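Long-range contact in penicillin-binding protein activator LpoA (Escherichia coli, PDB 6DR3), which regulates peptidoglycan synthesis as an outer-membrane lipoprotein that stimulates the transpeptidase activity of PBP1a in vitro, the region described here being its amino-terminal domain: residues Ala16-Tyr21 and Ala43-Lys49. Numbering follows the deposited sequence.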
loop_
_atom_site.group_PDB
_atom_site.type_symbol
_atom_site.label_atom_id
_atom_site.label_comp_id
_atom_site.label_asym_id
_atom_site.label_seq_id
_atom_site.Cartn_x
_atom_site.Cartn_y
_atom_site.Cartn_z
ATOM N N ALA A 16 10.144 9.937 11.033
ATOM C CA ALA A 16 11.090 9.743 12.122
ATOM C C ALA A 16 10.744 8.430 12.813
ATOM O O ALA A 16 9.706 7.821 12.544
ATOM C CB ALA A 16 11.058 10.913 13.115
ATOM N N ASP A 17 11.620 7.989 13.710
ATOM C CA ASP A 17 11.388 6.737 14.416
ATOM C C ASP A 17 10.646 6.988 15.729
ATOM O O ASP A 17 10.425 8.125 16.147
ATOM C CB ASP A 17 12.708 6.005 14.665
ATOM C CG ASP A 17 13.680 6.805 15.508
ATOM O OD1 ASP A 17 13.257 7.776 16.168
ATOM O OD2 ASP A 17 14.880 6.458 15.507
ATOM N N SER A 18 10.257 5.891 16.385
ATOM C CA SER A 18 9.443 5.998 17.592
ATOM C C SER A 18 10.189 6.724 18.704
ATOM O O SER A 18 9.582 7.462 19.488
ATOM C CB SER A 18 9.012 4.608 18.057
ATOM O OG SER A 18 10.139 3.789 18.315
ATOM N N ALA A 19 11.507 6.527 18.793
ATOM C CA ALA A 19 12.283 7.205 19.826
ATOM C C ALA A 19 12.129 8.718 19.724
ATOM O O ALA A 19 11.961 9.406 20.738
ATOM C CB ALA A 19 13.754 6.803 19.724
ATOM N N PHE A 20 12.180 9.254 18.503
ATOM C CA PHE A 20 11.987 10.687 18.304
ATOM C C PHE A 20 10.588 11.114 18.730
ATOM O O PHE A 20 10.425 12.066 19.503
ATOM C CB PHE A 20 12.237 11.035 16.835
ATOM C CG PHE A 20 12.050 12.490 16.512
ATOM C CD1 PHE A 20 13.053 13.407 16.775
ATOM C CD2 PHE A 20 10.878 12.937 15.928
ATOM C CE1 PHE A 20 12.883 14.746 16.470
ATOM C CE2 PHE A 20 10.704 14.272 15.621
ATOM C CZ PHE A 20 11.708 15.177 15.891
ATOM N N TYR A 21 9.563 10.417 18.237
ATOM C CA TYR A 21 8.188 10.780 18.564
ATOM C C TYR A 21 7.930 10.694 20.063
ATOM O O TYR A 21 7.258 11.561 20.634
ATOM C CB TYR A 21 7.215 9.876 17.809
ATOM C CG TYR A 21 7.253 10.025 16.303
ATOM C CD1 TYR A 21 7.465 11.262 15.706
ATOM C CD2 TYR A 21 7.072 8.925 15.478
ATOM C CE1 TYR A 21 7.494 11.394 14.328
ATOM C CE2 TYR A 21 7.098 9.049 14.102
ATOM C CZ TYR A 21 7.310 10.281 13.532
ATOM O OH TYR A 21 7.336 10.397 12.159
ATOM N N ALA A 43 4.856 4.556 14.498
ATOM C CA ALA A 43 6.236 4.106 14.350
ATOM C C ALA A 43 6.480 2.803 15.104
ATOM O O ALA A 43 7.179 1.913 14.603
ATOM C CB ALA A 43 7.194 5.193 14.837
ATOM N N LEU A 44 5.921 2.671 16.310
ATOM C CA LEU A 44 6.089 1.435 17.070
ATOM C C LEU A 44 5.578 0.233 16.284
ATOM O O LEU A 44 6.226 -0.820 16.254
ATOM C CB LEU A 44 5.372 1.539 18.415
ATOM C CG LEU A 44 5.994 2.487 19.447
ATOM C CD1 LEU A 44 5.038 2.725 20.609
ATOM C CD2 LEU A 44 7.316 1.940 19.955
ATOM N N VAL A 45 4.416 0.367 15.642
ATOM C CA VAL A 45 3.893 -0.717 14.813
ATOM C C VAL A 45 4.874 -1.040 13.694
ATOM O O VAL A 45 5.225 -2.205 13.465
ATOM C CB VAL A 45 2.504 -0.348 14.256
ATOM C CG1 VAL A 45 2.030 -1.384 13.232
ATOM C CG2 VAL A 45 1.498 -0.223 15.386
ATOM N N LYS A 46 5.334 -0.011 12.980
ATOM C CA LYS A 46 6.253 -0.228 11.867
ATOM C C LYS A 46 7.533 -0.914 12.320
ATOM O O LYS A 46 8.111 -1.709 11.571
ATOM C CB LYS A 46 6.581 1.106 11.195
ATOM C CG LYS A 46 7.324 0.976 9.873
ATOM C CD LYS A 46 7.530 2.334 9.222
ATOM C CE LYS A 46 8.088 2.200 7.815
ATOM N NZ LYS A 46 8.230 3.518 7.138
ATOM N N GLU A 47 7.994 -0.618 13.534
ATOM C CA GLU A 47 9.258 -1.152 14.021
ATOM C C GLU A 47 9.125 -2.547 14.618
ATOM O O GLU A 47 10.144 -3.153 14.962
ATOM C CB GLU A 47 9.849 -0.190 15.056
ATOM C CG GLU A 47 10.269 1.143 14.454
ATOM C CD GLU A 47 10.532 2.217 15.493
ATOM O OE1 GLU A 47 10.653 1.881 16.691
ATOM O OE2 GLU A 47 10.614 3.403 15.105
ATOM N N GLY A 48 7.910 -3.070 14.738
ATOM C CA GLY A 48 7.698 -4.379 15.323
ATOM C C GLY A 48 7.504 -4.380 16.821
ATOM O O GLY A 48 7.514 -5.458 17.428
ATOM N N LYS A 49 7.332 -3.210 17.434
ATOM C CA LYS A 49 7.117 -3.098 18.875
ATOM C C LYS A 49 5.614 -3.094 19.154
ATOM O O LYS A 49 5.019 -2.100 19.576
ATOM C CB LYS A 49 7.792 -1.842 19.413
ATOM C CG LYS A 49 9.312 -1.903 19.422
ATOM C CD LYS A 49 9.925 -0.557 19.073
ATOM C CE LYS A 49 11.239 -0.329 19.801
ATOM N NZ LYS A 49 12.181 -1.462 19.641
#
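The start of helix 18-25 meets the last turn of helix 30-47, the backbones coming closest at Ser18 and Ala43, whose CA atoms lie 4.9 Å apart. Asp17 is the N-cap of helix 18-25, its OD1 accepting from Phe20 N at 3.0 Å. Helix 30-47 ends in a Schellman motif at Gly48, whose positive phi turns the chain into Lys49, N-cap of helix 50-58. Glu47 bridges the two helices with both carboxylate oxygens: Ser18 N donates to Glu47 OE2 (2.8 Å) and Ser18 OG to Glu47 OE1 (2.6 Å), so a first-turn amide gains a side-chain acceptor from the neighbouring helix. Beneath this clamp, Ser18 CB packs on Ala43 CB (3.7 Å) and Leu44 CD2 (3.7 Å), while Ala43 CB meets the ring edge of Tyr21 at CD2 (3.8 Å). Tyr21 continues onto Leu39 and Ala40 of helix 30-47, and Leu44 onto Gln52, Ala53 and Leu56, tying helix 18-25 and helix 50-58 to helix 30-47 within this all-helical, TPR-like domain.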